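Local structure of transcriptional regulator (4YV9) at residues 164-167 with 168-172; 189-192 with 193-197; 229-232 with 233-236; 243-246 with 247-250. The protein probably senses short hydrophobic SHP pheromones in a helical repeat domain and accordingly regulates transcription through an N-terminal helix-turn-helix domain in quorum sensing. All coordinates share one frame; numbering follows the deposited sequence.

The four contacts follow one another along the chain, all within the Rgg C-terminal domain of the TPR clan, on helices 157-169, 179-197, 221-236 and 242-256. Contact 1 touches contact 2, their centres about 16 Å apart, across a pair of consecutive helices. Contacts 2 and 3, about 10 Å apart between centres, meet although helix 201-215 intervenes in sequence. Contacts 3 and 4 lie closest, with centres about 8 Å apart on consecutive helices. The centres of contacts 1 and 4 are about 29 Å apart and the two do not touch. The series thus steps through the helical array from contact 1, through contact 2 beside the bound peptide, to contact 4, where the second subunit is met.

Contact 1: residues 164-167 with 168-172; sequences TKEM and VTSFA
Val168 lies near the end of helix 157-169, its CG2 resting 3.2 Å from Lys165 O while its amide N donates a straight bond to Thr164 O (2.9 Å). CG1 lies opposite the carbonyl carbon (chi1 -69°), which leaves CG2 between the backbone N and that carbon, turned back over the carbonyls of the preceding turn. The other branch, CG1, faces the CE of Met167, present as selenomethionine, at a looser 4.2 Å; the Met167 chain folds back at its last torsion to reach it. On the polar flank, Thr169 OG1 lies near two carbonyl oxygens, 2.9 Å from Lys165 O and 3.2 Å from Glu166 O, and its single proton cannot be assigned to either. Ser170 OG bonds to Glu166 O at 2.9 Å, tilted modestly out of the carbonyl plane. The Ser170 amide donates to Met167 O, coming from above that carbonyl. Phe171 presents the edge of its ring to the same oxygen, with CD1 3.4 Å from Met167 O. Val168 and Phe171 also pack on helix 179-197, and Trp140 lies against Met167 and Ser170. Hydroxyls folded back on late carbonyls, followed by an extended exit, are typical of the C-terminal end of a helix, here one leading to the next helix of the TPR-like array.

Contact 2: residues 189-192 with 193-197; sequences INCL and IISID
Residues 189-197 form a regular stretch of alpha-helix, in which Ile193 N bonds to Ile189 O, Ser195 N to Cys191 O and Ile196 N to Leu192 O, each at 2.9 Å. Between them, the bond from Ile194 N to Asn190 O is weak at 3.4 Å. The Ser195 amide lies in the carbonyl plane of Cys191, whereas those of Ile193 and Ile196 are tilted from the planes of their acceptors. Along one flank Leu192 and Ile196 meet at an angle, the CD1 methyls 3.8 Å apart. Leu192 reaches forward because its CG stands opposite the backbone N (chi1 172°), and Ile196 bends back with CG1 beside its own N, bringing that carbon to 3.2 Å from Leu192 O. Ile193 also turns backwards, and its CD1 approaches Ile189 CG2 at 4.3 Å. On another flank Ser195 OG lies 3.1 Å from Cys191 O, yet it also bonds to Tyr157 OH, and its proton cannot be allotted. Neighbouring helices pack against the segment: Leu192 and Ile196 meet helix 221-236, and Ile194 meets Tyr157 and Leu160 of helix 157-169. Ile189, Asn190 and Ile193 also touch modified side chains of the bound peptide. The chemistry is therefore divided: branched aliphatic groups fill the helix interfaces, the hydroxyl of Ser195 ties this helix to helix 157-169, and Ile189 and Ile193, with Asn190, meet the peptide by packing.

Contact 3: residues 229-232 with 233-236; sequences YVHG and YYKL
His231 meets Lys235 one turn on, and the imidazole lies beneath the aliphatic end of the lysine. Lys235 CE stands 3.6 Å from the centroid of the His231 ring, 16° off the ring normal, a CH-pi contact made over one face. The lysine gets there because CG lies beside its backbone N (chi1 -69°) and the chain then runs fully extended back along the helix. Tyr234 takes the edge of the same imidazole: its CD2 is 3.7 Å from His231 CD2, the planes are 26° apart and neither ring covers the other. This is the more open, partly exposed side of the helix, although His231 and Tyr234 both also pack on Ile208 of helix 201-215. The tightly packed side is that of Tyr229, Val230 and Tyr233, all buried. There Tyr229 and Tyr233 set their rings edge-to-face against His269 and meet helices 242-256 and 260-273, while Val230 packs on helix 179-197. Beneath them the backbone bond from Tyr233 N to Tyr229 O is 2.9 Å, and Tyr233 OH is hydrogen-bonded to Asp197 OD1. On the more open side, His231 ND1 and Lys235 NZ are 4.3 Å apart without a bond; NZ is instead salt-bridged to Asp246. One lysine thus serves two neighbours, its CE lying on the imidazole face and its ammonium pairing with a carboxylate of the next helix. The nearby ammonium might disfavour protonation of the imidazole, an effect that the salt bridge with Asp246 would lessen.

Contact 4: residues 243-246 with 247-250; sequences GKDD and MRQA
Arg248 reaches back to Asp245 through a chain that bends at chi3 (-51°), and Asp245 carries its carboxylate beside its own backbone N (chi1 -63°). The two side chains therefore run alongside each other, pointing the same way, with carboxylate and guanidinium planes only 14° apart. Asp245 OD1 comes to the edge of the guanidinium and makes a salt bridge with Arg248 NH2. The modelled separation of these two atoms, 2.3 Å, is too short to be trusted, so the length and detail of the bond are doubtful. Lys244 CB lies over one face of the same guanidinium, 4.2 Å from Arg248 NH2. On a neighbouring flank Asp246 and Gln249 are also side by side, their carboxylate and amide planes turned well away from each other, and Asp246 OD1 and Gln249 OE1 come near without bonding. Met247, present as selenomethionine, turns to the buried face, where its CG sits 3.4 Å from Gly243 O and its end packs on Tyr229 and Tyr233. Backbone bonds from Met247 N to Gly243 O (3.0 Å) and from Arg248 N to Lys244 O (2.9 Å) carry the helix through. Gln249 also packs on Tyr256 of the second subunit. The charges thus divide: Asp245 probably finds its counter-charge within the turn, in Arg248, whereas Asp246 turns its OD2 to Lys235 of helix 221-236, linking two consecutive helices beside the packing of selenomethionine on tyrosine.

Contact 1: residues 164-167 with 168-172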
ATOM      1  N   THR B 164       9.361  -0.815  19.878  1.00 42.48           N
ATOM      2  CA  THR B 164       8.151  -0.364  19.207  1.00 46.76           C
ATOM      3  C   THR B 164       8.132   1.166  19.125  1.00 41.52           C
ATOM      4  O   THR B 164       7.805   1.724  18.071  1.00 40.24           O
ATOM      5  CB  THR B 164       6.882  -0.879  19.922  1.00 49.40           C
ATOM      6  OG1 THR B 164       6.914  -2.313  19.980  1.00 39.98           O
ATOM      7  CG2 THR B 164       5.631  -0.440  19.166  1.00 44.15           C
ATOM      8  N   LYS B 165       8.498   1.831  20.227  1.00 39.58           N
ATOM      9  CA  LYS B 165       8.602   3.294  20.264  1.00 43.03           C
ATOM     10  C   LYS B 165       9.579   3.802  19.202  1.00 46.26           C
ATOM     11  O   LYS B 165       9.304   4.784  18.519  1.00 44.98           O
ATOM     12  CB  LYS B 165       9.050   3.796  21.647  1.00 48.17           C
ATOM     13  CG  LYS B 165       7.955   3.834  22.705  1.00 52.52           C
ATOM     14  CD  LYS B 165       8.442   4.472  24.013  1.00 52.26           C
ATOM     15  CE  LYS B 165       8.703   5.954  23.843  1.00 62.72           C
ATOM     16  NZ  LYS B 165       9.149   6.603  25.111  1.00 69.92           N
ATOM     17  N   GLU B 166      10.724   3.138  19.082  1.00 44.49           N
ATOM     18  CA  GLU B 166      11.696   3.496  18.058  1.00 45.36           C
ATOM     19  C   GLU B 166      11.081   3.383  16.672  1.00 42.06           C
ATOM     20  O   GLU B 166      11.190   4.307  15.866  1.00 46.84           O
ATOM     21  CB  GLU B 166      12.943   2.617  18.162  1.00 44.57           C
ATOM     22  CG  GLU B 166      13.820   2.950  19.354  1.00 45.15           C
ATOM     23  CD  GLU B 166      14.063   4.439  19.493  1.00 58.07           C
ATOM     24  OE1 GLU B 166      14.672   5.043  18.583  1.00 62.17           O
ATOM     25  OE2 GLU B 166      13.629   5.011  20.512  1.00 69.42           O
HETATM   26  N   MSE B 167      10.402   2.271  16.412  1.00 32.83           N
HETATM   27  CA  MSE B 167       9.837   1.998  15.092  1.00 36.51           C
HETATM   28  C   MSE B 167       8.746   2.984  14.676  1.00 35.50           C
HETATM   29  O   MSE B 167       8.753   3.473  13.544  1.00 37.26           O
HETATM   30  CB  MSE B 167       9.272   0.583  15.042  1.00 38.15           C
HETATM   31  CG  MSE B 167       8.445   0.298  13.802  1.00 42.46           C
HETATM   32 SE   MSE B 167       7.535  -1.440  14.005  1.00 50.17          SE
HETATM   33  CE  MSE B 167       6.323  -0.953  15.455  1.00 37.72           C
ATOM     34  N   VAL B 168       7.820   3.282  15.589  1.00 35.91           N
ATOM     35  CA  VAL B 168       6.721   4.190  15.259  1.00 42.31           C
ATOM     36  C   VAL B 168       7.190   5.625  15.018  1.00 45.26           C
ATOM     37  O   VAL B 168       6.527   6.387  14.315  1.00 45.67           O
ATOM     38  CB  VAL B 168       5.636   4.207  16.360  1.00 49.04           C
ATOM     39  CG1 VAL B 168       4.909   2.914  16.391  1.00 44.38           C
ATOM     40  CG2 VAL B 168       6.240   4.500  17.717  1.00 57.85           C
ATOM     41  N   THR B 169       8.335   5.991  15.583  1.00 43.99           N
ATOM     42  CA  THR B 169       8.830   7.352  15.426  1.00 46.96           C
ATOM     43  C   THR B 169       9.901   7.479  14.335  1.00 45.02           C
ATOM     44  O   THR B 169      10.299   8.594  13.973  1.00 42.71           O
ATOM     45  CB  THR B 169       9.389   7.899  16.766  1.00 61.32           C
ATOM     46  OG1 THR B 169      10.456   7.064  17.230  1.00 63.14           O
ATOM     47  CG2 THR B 169       8.293   7.934  17.827  1.00 60.28           C
ATOM     48  N   SER B 170      10.320   6.353  13.773  1.00 48.13           N
ATOM     49  CA  SER B 170      11.419   6.350  12.817  1.00 54.34           C
ATOM     50  C   SER B 170      11.182   5.523  11.555  1.00 50.34           C
ATOM     51  O   SER B 170      12.140   5.095  10.926  1.00 60.58           O
ATOM     52  CB  SER B 170      12.687   5.831  13.499  1.00 69.82           C
ATOM     53  OG  SER B 170      12.835   6.392  14.791  1.00 82.01           O
ATOM     54  N   PHE B 171       9.937   5.275  11.176  1.00 44.20           N
ATOM     55  CA  PHE B 171       9.717   4.502   9.957  1.00 41.51           C
ATOM     56  C   PHE B 171       9.477   5.470   8.817  1.00 50.40           C
ATOM     57  O   PHE B 171       9.071   6.612   9.037  1.00 53.86           O
ATOM     58  CB  PHE B 171       8.539   3.534  10.093  1.00 39.12           C
ATOM     59  CG  PHE B 171       7.202   4.207  10.040  1.00 44.28           C
ATOM     60  CD1 PHE B 171       6.652   4.773  11.181  1.00 40.59           C
ATOM     61  CD2 PHE B 171       6.500   4.290   8.845  1.00 39.65           C
ATOM     62  CE1 PHE B 171       5.420   5.414  11.126  1.00 45.56           C
ATOM     63  CE2 PHE B 171       5.280   4.914   8.791  1.00 43.06           C
ATOM     64  CZ  PHE B 171       4.735   5.485   9.926  1.00 44.19           C
ATOM     65  N   ALA B 172       9.716   5.018   7.594  1.00 54.35           N
ATOM     66  CA  ALA B 172       9.524   5.899   6.448  1.00 66.17           C
ATOM     67  C   ALA B 172       8.371   5.433   5.575  1.00 57.77           C
ATOM     68  O   ALA B 172       8.257   4.243   5.271  1.00 55.55           O
ATOM     69  CB  ALA B 172      10.801   5.990   5.633  1.00 72.20           C
TER

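Contact 2: residues 189-192 with 193-197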
ATOM      1  N   ILE B 189      -0.398  -2.127  17.431  1.00 32.98           N
ATOM      2  CA  ILE B 189      -1.562  -2.776  18.025  1.00 35.12           C
ATOM      3  C   ILE B 189      -1.164  -4.077  18.740  1.00 38.33           C
ATOM      4  O   ILE B 189      -1.641  -4.352  19.843  1.00 41.74           O
ATOM      5  CB  ILE B 189      -2.646  -3.052  16.960  1.00 38.53           C
ATOM      6  CG1 ILE B 189      -3.210  -1.719  16.441  1.00 37.42           C
ATOM      7  CG2 ILE B 189      -3.766  -3.933  17.538  1.00 44.12           C
ATOM      8  CD1 ILE B 189      -4.141  -1.848  15.261  1.00 38.74           C
ATOM      9  N   ASN B 190      -0.277  -4.854  18.120  1.00 41.18           N
ATOM     10  CA  ASN B 190       0.258  -6.080  18.723  1.00 42.17           C
ATOM     11  C   ASN B 190       0.918  -5.786  20.071  1.00 44.07           C
ATOM     12  O   ASN B 190       0.734  -6.516  21.038  1.00 41.99           O
ATOM     13  CB  ASN B 190       1.259  -6.757  17.770  1.00 41.67           C
ATOM     14  CG  ASN B 190       1.725  -8.129  18.271  1.00 55.89           C
ATOM     15  OD1 ASN B 190       0.935  -9.065  18.369  1.00 52.21           O
ATOM     16  ND2 ASN B 190       3.017  -8.252  18.564  1.00 58.06           N
ATOM     17  N   CYS B 191       1.676  -4.699  20.142  1.00 46.56           N
ATOM     18  CA  CYS B 191       2.309  -4.345  21.404  1.00 49.21           C
ATOM     19  C   CYS B 191       1.268  -3.896  22.423  1.00 48.18           C
ATOM     20  O   CYS B 191       1.380  -4.212  23.608  1.00 49.46           O
ATOM     21  CB  CYS B 191       3.356  -3.245  21.213  1.00 42.19           C
ATOM     22  SG  CYS B 191       4.475  -3.091  22.629  1.00 49.72           S
ATOM     23  N   LEU B 192       0.268  -3.153  21.956  1.00 41.63           N
ATOM     24  CA  LEU B 192      -0.812  -2.685  22.819  1.00 47.14           C
ATOM     25  C   LEU B 192      -1.539  -3.861  23.470  1.00 39.83           C
ATOM     26  O   LEU B 192      -1.886  -3.818  24.646  1.00 42.01           O
ATOM     27  CB  LEU B 192      -1.797  -1.821  22.025  1.00 47.47           C
ATOM     28  CG  LEU B 192      -3.093  -1.415  22.738  1.00 43.53           C
ATOM     29  CD1 LEU B 192      -2.812  -0.706  24.068  1.00 39.46           C
ATOM     30  CD2 LEU B 192      -3.975  -0.550  21.850  1.00 43.06           C
ATOM     31  N   ILE B 193      -1.753  -4.917  22.697  1.00 41.50           N
ATOM     32  CA  ILE B 193      -2.376  -6.138  23.226  1.00 50.27           C
ATOM     33  C   ILE B 193      -1.590  -6.714  24.414  1.00 52.79           C
ATOM     34  O   ILE B 193      -2.171  -7.053  25.452  1.00 51.31           O
ATOM     35  CB  ILE B 193      -2.523  -7.200  22.107  1.00 48.37           C
ATOM     36  CG1 ILE B 193      -3.728  -6.858  21.236  1.00 50.04           C
ATOM     37  CG2 ILE B 193      -2.677  -8.602  22.685  1.00 50.52           C
ATOM     38  CD1 ILE B 193      -3.724  -7.545  19.876  1.00 60.50           C
ATOM     39  N   ILE B 194      -0.270  -6.793  24.264  1.00 50.11           N
ATOM     40  CA  ILE B 194       0.604  -7.311  25.315  1.00 49.62           C
ATOM     41  C   ILE B 194       0.626  -6.384  26.526  1.00 50.02           C
ATOM     42  O   ILE B 194       0.616  -6.833  27.673  1.00 56.20           O
ATOM     43  CB  ILE B 194       2.038  -7.507  24.787  1.00 51.78           C
ATOM     44  CG1 ILE B 194       2.030  -8.462  23.595  1.00 57.58           C
ATOM     45  CG2 ILE B 194       2.948  -8.031  25.878  1.00 57.96           C
ATOM     46  CD1 ILE B 194       3.394  -8.710  22.997  1.00 59.23           C
ATOM     47  N   SER B 195       0.639  -5.084  26.259  1.00 54.07           N
ATOM     48  CA  SER B 195       0.678  -4.082  27.312  1.00 48.63           C
ATOM     49  C   SER B 195      -0.568  -4.141  28.174  1.00 50.32           C
ATOM     50  O   SER B 195      -0.500  -3.990  29.396  1.00 53.27           O
ATOM     51  CB  SER B 195       0.829  -2.685  26.708  1.00 47.69           C
ATOM     52  OG  SER B 195       2.123  -2.533  26.162  1.00 54.57           O
ATOM     53  N   ILE B 196      -1.708  -4.355  27.532  1.00 53.39           N
ATOM     54  CA  ILE B 196      -2.952  -4.525  28.265  1.00 54.66           C
ATOM     55  C   ILE B 196      -2.905  -5.814  29.093  1.00 55.32           C
ATOM     56  O   ILE B 196      -3.195  -5.792  30.292  1.00 58.77           O
ATOM     57  CB  ILE B 196      -4.163  -4.544  27.322  1.00 53.25           C
ATOM     58  CG1 ILE B 196      -4.307  -3.198  26.619  1.00 45.63           C
ATOM     59  CG2 ILE B 196      -5.433  -4.824  28.103  1.00 62.45           C
ATOM     60  CD1 ILE B 196      -5.224  -3.251  25.418  1.00 43.12           C
ATOM     61  N   ASP B 197      -2.516  -6.918  28.453  1.00 63.03           N
ATOM     62  CA  ASP B 197      -2.406  -8.223  29.116  1.00 62.68           C
ATOM     63  C   ASP B 197      -1.583  -8.153  30.390  1.00 62.39           C
ATOM     64  O   ASP B 197      -1.960  -8.708  31.412  1.00 63.62           O
ATOM     65  CB  ASP B 197      -1.774  -9.262  28.184  1.00 71.47           C
ATOM     66  CG  ASP B 197      -2.732  -9.765  27.120  1.00 77.87           C
ATOM     67  OD1 ASP B 197      -3.962  -9.653  27.322  1.00 82.68           O
ATOM     68  OD2 ASP B 197      -2.251 -10.281  26.084  1.00 72.50           O
TER

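Contact 3: residues 229-232 with 233-236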
ATOM      1  N   TYR B 229     -11.570  -3.375  18.969  1.00 41.01           N
ATOM      2  CA  TYR B 229     -11.685  -4.483  19.910  1.00 49.55           C
ATOM      3  C   TYR B 229     -10.702  -4.309  21.061  1.00 45.11           C
ATOM      4  O   TYR B 229     -11.072  -4.403  22.213  1.00 46.07           O
ATOM      5  CB  TYR B 229     -11.442  -5.823  19.216  1.00 48.86           C
ATOM      6  CG  TYR B 229     -11.671  -6.996  20.145  1.00 47.98           C
ATOM      7  CD1 TYR B 229     -10.664  -7.437  21.002  1.00 46.29           C
ATOM      8  CD2 TYR B 229     -12.888  -7.659  20.169  1.00 39.99           C
ATOM      9  CE1 TYR B 229     -10.861  -8.503  21.849  1.00 46.51           C
ATOM     10  CE2 TYR B 229     -13.090  -8.730  21.012  1.00 44.29           C
ATOM     11  CZ  TYR B 229     -12.072  -9.142  21.853  1.00 44.06           C
ATOM     12  OH  TYR B 229     -12.271 -10.199  22.700  1.00 49.07           O
ATOM     13  N   VAL B 230      -9.453  -4.026  20.714  1.00 45.81           N
ATOM     14  CA  VAL B 230      -8.348  -4.030  21.659  1.00 41.82           C
ATOM     15  C   VAL B 230      -8.458  -2.869  22.635  1.00 44.52           C
ATOM     16  O   VAL B 230      -8.229  -3.017  23.840  1.00 48.70           O
ATOM     17  CB  VAL B 230      -7.002  -3.959  20.895  1.00 42.68           C
ATOM     18  CG1 VAL B 230      -5.849  -3.675  21.849  1.00 42.20           C
ATOM     19  CG2 VAL B 230      -6.773  -5.257  20.103  1.00 39.80           C
ATOM     20  N   HIS B 231      -8.819  -1.708  22.101  1.00 43.90           N
ATOM     21  CA  HIS B 231      -9.041  -0.530  22.923  1.00 45.48           C
ATOM     22  C   HIS B 231     -10.239  -0.754  23.853  1.00 48.75           C
ATOM     23  O   HIS B 231     -10.215  -0.360  25.016  1.00 48.48           O
ATOM     24  CB  HIS B 231      -9.251   0.696  22.030  1.00 44.75           C
ATOM     25  CG  HIS B 231      -9.291   1.990  22.777  1.00 54.60           C
ATOM     26  ND1 HIS B 231      -9.882   3.126  22.266  1.00 65.36           N
ATOM     27  CD2 HIS B 231      -8.811   2.334  23.995  1.00 57.97           C
ATOM     28  CE1 HIS B 231      -9.773   4.110  23.141  1.00 61.22           C
ATOM     29  NE2 HIS B 231      -9.123   3.656  24.198  1.00 57.84           N
ATOM     30  N   GLY B 232     -11.281  -1.405  23.340  1.00 46.29           N
ATOM     31  CA  GLY B 232     -12.425  -1.757  24.165  1.00 44.08           C
ATOM     32  C   GLY B 232     -11.969  -2.648  25.302  1.00 57.98           C
ATOM     33  O   GLY B 232     -12.425  -2.515  26.443  1.00 59.57           O
ATOM     34  N   TYR B 233     -11.045  -3.550  24.982  1.00 55.12           N
ATOM     35  CA  TYR B 233     -10.468  -4.470  25.961  1.00 58.38           C
ATOM     36  C   TYR B 233      -9.693  -3.698  27.031  1.00 58.84           C
ATOM     37  O   TYR B 233      -9.790  -3.996  28.227  1.00 61.39           O
ATOM     38  CB  TYR B 233      -9.575  -5.486  25.241  1.00 60.22           C
ATOM     39  CG  TYR B 233      -8.802  -6.449  26.118  1.00 66.57           C
ATOM     40  CD1 TYR B 233      -9.413  -7.126  27.167  1.00 72.14           C
ATOM     41  CD2 TYR B 233      -7.457  -6.708  25.863  1.00 72.96           C
ATOM     42  CE1 TYR B 233      -8.698  -8.019  27.953  1.00 77.72           C
ATOM     43  CE2 TYR B 233      -6.739  -7.598  26.636  1.00 79.45           C
ATOM     44  CZ  TYR B 233      -7.360  -8.245  27.681  1.00 80.02           C
ATOM     45  OH  TYR B 233      -6.632  -9.123  28.448  1.00 87.62           O
ATOM     46  N   TYR B 234      -8.943  -2.694  26.595  1.00 55.32           N
ATOM     47  CA  TYR B 234      -8.263  -1.782  27.509  1.00 57.29           C
ATOM     48  C   TYR B 234      -9.263  -1.041  28.389  1.00 53.04           C
ATOM     49  O   TYR B 234      -9.044  -0.887  29.586  1.00 55.51           O
ATOM     50  CB  TYR B 234      -7.409  -0.788  26.722  1.00 56.62           C
ATOM     51  CG  TYR B 234      -6.965   0.431  27.497  1.00 54.90           C
ATOM     52  CD1 TYR B 234      -5.853   0.384  28.321  1.00 49.12           C
ATOM     53  CD2 TYR B 234      -7.649   1.633  27.384  1.00 61.01           C
ATOM     54  CE1 TYR B 234      -5.435   1.489  29.010  1.00 58.42           C
ATOM     55  CE2 TYR B 234      -7.237   2.757  28.073  1.00 64.73           C
ATOM     56  CZ  TYR B 234      -6.127   2.678  28.886  1.00 64.63           C
ATOM     57  OH  TYR B 234      -5.705   3.785  29.583  1.00 66.99           O
ATOM     58  N   LYS B 235     -10.358  -0.586  27.784  1.00 57.99           N
ATOM     59  CA  LYS B 235     -11.406   0.127  28.511  1.00 58.64           C
ATOM     60  C   LYS B 235     -12.041  -0.772  29.563  1.00 65.43           C
ATOM     61  O   LYS B 235     -12.289  -0.344  30.698  1.00 65.98           O
ATOM     62  CB  LYS B 235     -12.485   0.641  27.556  1.00 55.72           C
ATOM     63  CG  LYS B 235     -12.044   1.758  26.631  1.00 62.47           C
ATOM     64  CD  LYS B 235     -13.215   2.241  25.792  1.00 67.99           C
ATOM     65  CE  LYS B 235     -12.742   3.009  24.573  1.00 70.33           C
ATOM     66  NZ  LYS B 235     -13.888   3.491  23.754  1.00 77.52           N
ATOM     67  N   LEU B 236     -12.308  -2.016  29.173  1.00 60.28           N
ATOM     68  CA  LEU B 236     -12.893  -2.988  30.085  1.00 65.47           C
ATOM     69  C   LEU B 236     -11.996  -3.201  31.296  1.00 68.73           C
ATOM     70  O   LEU B 236     -12.459  -3.131  32.432  1.00 76.98           O
ATOM     71  CB  LEU B 236     -13.140  -4.321  29.376  1.00 63.12           C
ATOM     72  CG  LEU B 236     -13.658  -5.436  30.289  1.00 71.95           C
ATOM     73  CD1 LEU B 236     -14.888  -4.973  31.053  1.00 72.08           C
ATOM     74  CD2 LEU B 236     -13.969  -6.688  29.489  1.00 74.18           C
TER

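Contact 4: residues 243-246 with 247-250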
ATOM      1  N   GLY B 243     -16.590  -0.655  27.011  1.00 59.31           N
ATOM      2  CA  GLY B 243     -15.540  -1.469  26.419  1.00 60.69           C
ATOM      3  C   GLY B 243     -16.070  -2.753  25.812  1.00 55.19           C
ATOM      4  O   GLY B 243     -15.626  -3.174  24.736  1.00 45.76           O
ATOM      5  N   LYS B 244     -17.024  -3.374  26.508  1.00 52.49           N
ATOM      6  CA  LYS B 244     -17.668  -4.588  26.022  1.00 53.62           C
ATOM      7  C   LYS B 244     -18.516  -4.282  24.794  1.00 47.58           C
ATOM      8  O   LYS B 244     -18.596  -5.089  23.884  1.00 45.30           O
ATOM      9  CB  LYS B 244     -18.549  -5.238  27.107  1.00 59.97           C
ATOM     10  CG  LYS B 244     -17.808  -5.755  28.336  1.00 63.15           C
ATOM     11  CD  LYS B 244     -18.790  -6.349  29.366  1.00 66.25           C
ATOM     12  CE  LYS B 244     -18.070  -6.850  30.618  1.00 72.79           C
ATOM     13  NZ  LYS B 244     -18.992  -7.414  31.655  1.00 76.23           N
ATOM     14  N   ASP B 245     -19.168  -3.122  24.774  1.00 50.82           N
ATOM     15  CA  ASP B 245     -19.919  -2.725  23.586  1.00 48.86           C
ATOM     16  C   ASP B 245     -18.975  -2.595  22.388  1.00 52.99           C
ATOM     17  O   ASP B 245     -19.272  -3.069  21.291  1.00 47.33           O
ATOM     18  CB  ASP B 245     -20.661  -1.411  23.817  1.00 50.39           C
ATOM     19  CG  ASP B 245     -21.700  -1.508  24.917  1.00 69.93           C
ATOM     20  OD1 ASP B 245     -22.215  -2.625  25.160  1.00 69.59           O
ATOM     21  OD2 ASP B 245     -22.000  -0.463  25.539  1.00 76.79           O
ATOM     22  N   ASP B 246     -17.830  -1.962  22.605  1.00 48.18           N
ATOM     23  CA  ASP B 246     -16.844  -1.822  21.532  1.00 46.81           C
ATOM     24  C   ASP B 246     -16.391  -3.181  20.997  1.00 47.16           C
ATOM     25  O   ASP B 246     -16.320  -3.384  19.780  1.00 44.76           O
ATOM     26  CB  ASP B 246     -15.641  -1.022  22.013  1.00 48.50           C
ATOM     27  CG  ASP B 246     -15.986   0.432  22.286  1.00 55.88           C
ATOM     28  OD1 ASP B 246     -17.105   0.862  21.922  1.00 57.72           O
ATOM     29  OD2 ASP B 246     -15.131   1.144  22.852  1.00 53.22           O
HETATM   30  N   MSE B 247     -16.112  -4.119  21.902  1.00 47.29           N
HETATM   31  CA  MSE B 247     -15.652  -5.441  21.492  1.00 41.98           C
HETATM   32  C   MSE B 247     -16.741  -6.176  20.716  1.00 43.19           C
HETATM   33  O   MSE B 247     -16.456  -6.830  19.704  1.00 42.46           O
HETATM   34  CB  MSE B 247     -15.207  -6.265  22.707  1.00 51.86           C
HETATM   35  CG  MSE B 247     -13.919  -5.758  23.353  1.00 52.92           C
HETATM   36 SE   MSE B 247     -13.639  -6.405  25.191  1.00 67.92          SE
HETATM   37  CE  MSE B 247     -12.423  -7.864  24.831  1.00 56.82           C
ATOM     38  N   ARG B 248     -17.987  -6.076  21.181  1.00 44.74           N
ATOM     39  CA  ARG B 248     -19.089  -6.736  20.476  1.00 44.58           C
ATOM     40  C   ARG B 248     -19.312  -6.125  19.081  1.00 45.25           C
ATOM     41  O   ARG B 248     -19.653  -6.837  18.143  1.00 41.34           O
ATOM     42  CB  ARG B 248     -20.372  -6.677  21.301  1.00 45.45           C
ATOM     43  CG  ARG B 248     -20.488  -7.836  22.283  1.00 59.50           C
ATOM     44  CD  ARG B 248     -21.718  -7.709  23.173  1.00 70.11           C
ATOM     45  NE  ARG B 248     -21.774  -6.391  23.799  1.00 70.55           N
ATOM     46  CZ  ARG B 248     -22.359  -6.140  24.965  1.00 77.62           C
ATOM     47  NH1 ARG B 248     -22.950  -7.119  25.642  1.00 75.78           N
ATOM     48  NH2 ARG B 248     -22.351  -4.907  25.451  1.00 77.76           N
ATOM     49  N   GLN B 249     -19.116  -4.813  18.949  1.00 39.85           N
ATOM     50  CA  GLN B 249     -19.206  -4.156  17.640  1.00 39.50           C
ATOM     51  C   GLN B 249     -18.131  -4.666  16.676  1.00 40.90           C
ATOM     52  O   GLN B 249     -18.407  -4.938  15.501  1.00 43.66           O
ATOM     53  CB  GLN B 249     -19.096  -2.633  17.796  1.00 39.13           C
ATOM     54  CG  GLN B 249     -20.320  -2.008  18.477  1.00 45.76           C
ATOM     55  CD  GLN B 249     -20.107  -0.547  18.801  1.00 51.63           C
ATOM     56  OE1 GLN B 249     -19.072   0.013  18.473  1.00 50.16           O
ATOM     57  NE2 GLN B 249     -21.086   0.076  19.442  1.00 56.98           N
ATOM     58  N   ALA B 250     -16.910  -4.812  17.177  1.00 41.40           N
ATOM     59  CA  ALA B 250     -15.825  -5.342  16.352  1.00 39.77           C
ATOM     60  C   ALA B 250     -16.155  -6.747  15.880  1.00 39.78           C
ATOM     61  O   ALA B 250     -15.908  -7.078  14.724  1.00 40.77           O
ATOM     62  CB  ALA B 250     -14.505  -5.332  17.110  1.00 35.32           C
TER